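Local coordinates for protein Vng1086c (Halobacterium sp., PDB 2GF4), which is of unknown function but binds calcium and belongs to the uncharacterised, largely helical UPF0058 family, at residues M1-H10 / V44-V55. Residues are numbered along the deposited sequence; the frame is centred on the assembly and turned at random.
Sequences MHKDELLELH and VHKSKSEHKHAV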
loop_
_atom_site.group_PDB
_atom_site.type_symbol
_atom_site.label_atom_id
_atom_site.label_comp_id
_atom_site.label_asym_id
_atom_site.label_seq_id
_atom_site.Cartn_x
_atom_site.Cartn_y
_atom_site.Cartn_z
HETATM N N MSE A 1 -2.117 -8.065 -20.206
HETATM C CA MSE A 1 -3.129 -6.976 -20.311
HETATM C C MSE A 1 -2.816 -6.073 -21.502
HETATM O O MSE A 1 -1.748 -5.473 -21.574
HETATM C CB MSE A 1 -3.151 -6.165 -19.009
HETATM C CG MSE A 1 -4.065 -4.952 -19.027
HETATM SE SE MSE A 1 -4.396 -4.265 -17.244
HETATM C CE MSE A 1 -2.567 -3.963 -16.705
ATOM N N HIS A 2 -3.751 -5.986 -22.441
ATOM C CA HIS A 2 -3.563 -5.161 -23.634
ATOM C C HIS A 2 -3.577 -3.669 -23.322
ATOM O O HIS A 2 -4.013 -3.264 -22.245
ATOM C CB HIS A 2 -4.648 -5.485 -24.655
ATOM C CG HIS A 2 -4.565 -6.880 -25.185
ATOM N ND1 HIS A 2 -3.418 -7.386 -25.759
ATOM C CD2 HIS A 2 -5.469 -7.889 -25.193
ATOM C CE1 HIS A 2 -3.618 -8.649 -26.094
ATOM N NE2 HIS A 2 -4.854 -8.978 -25.761
ATOM N N LYS A 3 -3.096 -2.848 -24.255
ATOM C CA LYS A 3 -3.089 -1.413 -24.010
ATOM C C LYS A 3 -4.511 -0.858 -23.974
ATOM O O LYS A 3 -4.836 -0.058 -23.097
ATOM C CB LYS A 3 -2.249 -0.659 -25.044
ATOM C CG LYS A 3 -2.125 0.824 -24.686
ATOM C CD LYS A 3 -1.050 1.571 -25.462
ATOM C CE LYS A 3 -0.975 3.017 -24.978
ATOM N NZ LYS A 3 0.086 3.812 -25.653
ATOM N N ASP A 4 -5.363 -1.264 -24.915
ATOM C CA ASP A 4 -6.761 -0.783 -24.878
ATOM C C ASP A 4 -7.465 -1.199 -23.560
ATOM O O ASP A 4 -8.363 -0.487 -23.107
ATOM C CB ASP A 4 -7.538 -1.358 -26.050
ATOM C CG ASP A 4 -7.186 -0.679 -27.367
ATOM O OD1 ASP A 4 -6.324 0.226 -27.372
ATOM O OD2 ASP A 4 -7.763 -1.044 -28.400
ATOM N N GLU A 5 -7.127 -2.352 -22.980
ATOM C CA GLU A 5 -7.767 -2.750 -21.715
ATOM C C GLU A 5 -7.232 -1.829 -20.614
ATOM O O GLU A 5 -7.996 -1.389 -19.764
ATOM C CB GLU A 5 -7.433 -4.202 -21.367
ATOM C CG GLU A 5 -8.013 -5.201 -22.370
ATOM C CD GLU A 5 -7.490 -6.616 -22.185
ATOM O OE1 GLU A 5 -6.290 -6.836 -21.888
ATOM O OE2 GLU A 5 -8.280 -7.560 -22.375
ATOM N N LEU A 6 -5.941 -1.529 -20.610
ATOM C CA LEU A 6 -5.391 -0.663 -19.574
ATOM C C LEU A 6 -5.948 0.759 -19.665
ATOM O O LEU A 6 -6.175 1.388 -18.625
ATOM C CB LEU A 6 -3.882 -0.676 -19.715
ATOM C CG LEU A 6 -3.000 0.091 -18.727
ATOM C CD1 LEU A 6 -3.161 -0.391 -17.312
ATOM C CD2 LEU A 6 -1.598 -0.109 -19.171
ATOM N N LEU A 7 -6.146 1.280 -20.880
ATOM C CA LEU A 7 -6.706 2.629 -21.029
ATOM C C LEU A 7 -8.120 2.629 -20.449
ATOM O O LEU A 7 -8.483 3.564 -19.727
ATOM C CB LEU A 7 -6.740 3.047 -22.513
ATOM C CG LEU A 7 -5.312 3.273 -23.101
ATOM C CD1 LEU A 7 -5.426 3.520 -24.574
ATOM C CD2 LEU A 7 -4.579 4.441 -22.452
ATOM N N GLU A 8 -8.897 1.578 -20.743
ATOM C CA GLU A 8 -10.264 1.466 -20.245
ATOM C C GLU A 8 -10.261 1.355 -18.725
ATOM O O GLU A 8 -11.155 1.900 -18.075
ATOM C CB GLU A 8 -10.951 0.264 -20.903
ATOM C CG GLU A 8 -11.312 0.562 -22.371
ATOM C CD GLU A 8 -11.846 -0.641 -23.136
ATOM O OE1 GLU A 8 -13.061 -0.918 -23.067
ATOM O OE2 GLU A 8 -11.049 -1.320 -23.820
ATOM N N LEU A 9 -9.267 0.677 -18.156
ATOM C CA LEU A 9 -9.190 0.541 -16.700
ATOM C C LEU A 9 -8.895 1.923 -16.125
ATOM O O LEU A 9 -9.541 2.330 -15.155
ATOM C CB LEU A 9 -8.081 -0.445 -16.347
ATOM C CG LEU A 9 -7.898 -0.759 -14.859
ATOM C CD1 LEU A 9 -9.134 -1.376 -14.325
ATOM C CD2 LEU A 9 -6.763 -1.694 -14.674
ATOM N N HIS A 10 -7.916 2.628 -16.682
ATOM C CA HIS A 10 -7.594 3.969 -16.224
ATOM C C HIS A 10 -8.864 4.872 -16.332
ATOM O O HIS A 10 -9.173 5.570 -15.363
ATOM C CB HIS A 10 -6.444 4.490 -17.066
ATOM C CG HIS A 10 -5.828 5.755 -16.558
ATOM N ND1 HIS A 10 -4.758 6.363 -17.177
ATOM C CD2 HIS A 10 -6.153 6.547 -15.510
ATOM C CE1 HIS A 10 -4.463 7.474 -16.537
ATOM N NE2 HIS A 10 -5.289 7.607 -15.522
ATOM N N VAL A 44 -3.718 8.769 -24.779
ATOM C CA VAL A 44 -3.602 7.473 -25.407
ATOM C C VAL A 44 -2.280 7.140 -26.013
ATOM O O VAL A 44 -2.001 5.962 -26.236
ATOM C CB VAL A 44 -4.723 7.258 -26.435
ATOM C CG1 VAL A 44 -6.039 7.385 -25.713
ATOM C CG2 VAL A 44 -4.617 8.243 -27.558
ATOM N N HIS A 45 -1.437 8.133 -26.238
ATOM C CA HIS A 45 -0.146 7.792 -26.815
ATOM C C HIS A 45 0.938 7.600 -25.808
ATOM O O HIS A 45 2.066 7.309 -26.196
ATOM C CB HIS A 45 0.288 8.825 -27.805
ATOM C CG HIS A 45 -0.654 8.948 -28.957
ATOM N ND1 HIS A 45 -1.020 7.873 -29.735
ATOM C CD2 HIS A 45 -1.339 10.011 -29.428
ATOM C CE1 HIS A 45 -1.889 8.273 -30.642
ATOM N NE2 HIS A 45 -2.100 9.563 -30.473
ATOM N N LYS A 46 0.646 7.798 -24.534
ATOM C CA LYS A 46 1.686 7.559 -23.543
ATOM C C LYS A 46 1.820 6.040 -23.313
ATOM O O LYS A 46 0.915 5.251 -23.661
ATOM C CB LYS A 46 1.359 8.291 -22.260
ATOM C CG LYS A 46 1.606 9.769 -22.379
ATOM C CD LYS A 46 1.161 10.446 -21.111
ATOM C CE LYS A 46 1.492 11.892 -21.235
ATOM N NZ LYS A 46 1.430 12.548 -19.936
ATOM N N SER A 47 2.926 5.634 -22.727
ATOM C CA SER A 47 3.225 4.218 -22.534
ATOM C C SER A 47 2.331 3.356 -21.646
ATOM O O SER A 47 1.588 3.869 -20.805
ATOM C CB SER A 47 4.687 4.083 -22.061
ATOM O OG SER A 47 4.854 4.384 -20.664
ATOM N N LYS A 48 2.344 2.052 -21.900
ATOM C CA LYS A 48 1.605 1.106 -21.067
ATOM C C LYS A 48 2.105 1.309 -19.634
ATOM O O LYS A 48 1.317 1.261 -18.690
ATOM C CB LYS A 48 1.947 -0.309 -21.471
ATOM C CG LYS A 48 0.933 -0.931 -22.368
ATOM C CD LYS A 48 1.379 -2.355 -22.647
ATOM C CE LYS A 48 0.216 -3.331 -22.509
ATOM N NZ LYS A 48 0.558 -4.656 -21.890
ATOM N N SER A 49 3.410 1.527 -19.460
ATOM C CA SER A 49 3.990 1.707 -18.130
ATOM C C SER A 49 3.489 2.951 -17.408
ATOM O O SER A 49 3.293 2.916 -16.187
ATOM C CB SER A 49 5.502 1.753 -18.265
ATOM O OG SER A 49 6.096 2.188 -17.053
ATOM N N GLU A 50 3.300 4.047 -18.147
ATOM C CA GLU A 50 2.788 5.269 -17.544
ATOM C C GLU A 50 1.329 5.015 -17.146
ATOM O O GLU A 50 0.900 5.484 -16.098
ATOM C CB GLU A 50 2.876 6.421 -18.555
ATOM C CG GLU A 50 4.338 6.832 -18.787
ATOM C CD GLU A 50 4.543 7.846 -19.892
ATOM O OE1 GLU A 50 4.420 7.494 -21.085
ATOM O OE2 GLU A 50 4.846 9.011 -19.593
ATOM N N HIS A 51 0.569 4.265 -17.942
ATOM C CA HIS A 51 -0.825 4.032 -17.577
ATOM C C HIS A 51 -0.973 3.095 -16.404
ATOM O O HIS A 51 -1.887 3.282 -15.598
ATOM C CB HIS A 51 -1.581 3.574 -18.798
ATOM C CG HIS A 51 -1.948 4.730 -19.688
ATOM N ND1 HIS A 51 -2.939 5.631 -19.360
ATOM C CD2 HIS A 51 -1.419 5.163 -20.854
ATOM C CE1 HIS A 51 -2.998 6.565 -20.282
ATOM N NE2 HIS A 51 -2.094 6.302 -21.200
ATOM N N LYS A 52 -0.090 2.103 -16.303
ATOM C CA LYS A 52 -0.096 1.177 -15.165
ATOM C C LYS A 52 0.207 1.985 -13.916
ATOM O O LYS A 52 -0.427 1.780 -12.890
ATOM C CB LYS A 52 1.002 0.146 -15.311
ATOM C CG LYS A 52 0.629 -0.915 -16.288
ATOM C CD LYS A 52 1.560 -2.075 -16.132
ATOM C CE LYS A 52 2.196 -2.340 -17.458
ATOM N NZ LYS A 52 3.530 -2.954 -17.302
ATOM N N HIS A 53 1.185 2.892 -14.007
ATOM C CA HIS A 53 1.599 3.733 -12.894
ATOM C C HIS A 53 0.406 4.568 -12.479
ATOM O O HIS A 53 0.140 4.675 -11.284
ATOM C CB HIS A 53 2.748 4.612 -13.361
ATOM C CG HIS A 53 3.440 5.395 -12.274
ATOM N ND1 HIS A 53 3.082 5.344 -10.945
ATOM C CD2 HIS A 53 4.486 6.250 -12.348
ATOM C CE1 HIS A 53 3.878 6.133 -10.250
ATOM N NE2 HIS A 53 4.735 6.694 -11.077
ATOM N N ALA A 54 -0.321 5.151 -13.430
ATOM C CA ALA A 54 -1.473 5.967 -13.057
ATOM C C ALA A 54 -2.547 5.124 -12.389
ATOM O O ALA A 54 -3.164 5.588 -11.435
ATOM C CB ALA A 54 -2.060 6.669 -14.292
ATOM N N VAL A 55 -2.787 3.907 -12.841
ATOM C CA VAL A 55 -3.818 3.117 -12.175
ATOM C C VAL A 55 -3.339 2.748 -10.771
ATOM O O VAL A 55 -4.142 2.729 -9.837
ATOM C CB VAL A 55 -4.155 1.910 -13.015
ATOM C CG1 VAL A 55 -4.986 0.955 -12.228
ATOM C CG2 VAL A 55 -4.952 2.387 -14.210
#
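H10 and H51 join the starts of helix 3-21 and helix 48-71, which pack side by side and run the same way, the axes of 3-10 and 48-55 coming within 9.6 Å at 30°. The two ND1 atoms lie 2.9 Å apart in a hydrogen bond close to straight (164°), each nitrogen in plane at the other ring's edge; neither ring lies over the other's face, so they do not stack. A54 CB sits over a face of H10, 3.4 Å from CE1, while L7 CD2 makes a CH-pi contact over the H51 ring, 3.4 Å from its centroid. One turn back, L6, with CG anti to the backbone N (chi1 -177°), wedges CD2 against H51 CB and K52 CG.

At the helix starts two lysines reach across in roughly opposite directions. K48 NZ approaches M1 O at 2.5 Å, too short to be trusted exactly, and the extended chain of K3 brings NZ to K46 O (2.6 Å) and V44 O (3.1 Å), coming in above the carbonyl plane of K46. A methionine in place of K3 has no amine, and both carbonyls would probably lose their tie to the first helix.

Further out, Y34 OH bonds H10 NE2 and H43 O holds H51 NE2, fixing both rings beside the loop of calcium ligands D38 and E40. A capping box starts helix 48-71: S47 OG accepts from E50 N at 3.0 Å, and E50 OE1 takes S47 N.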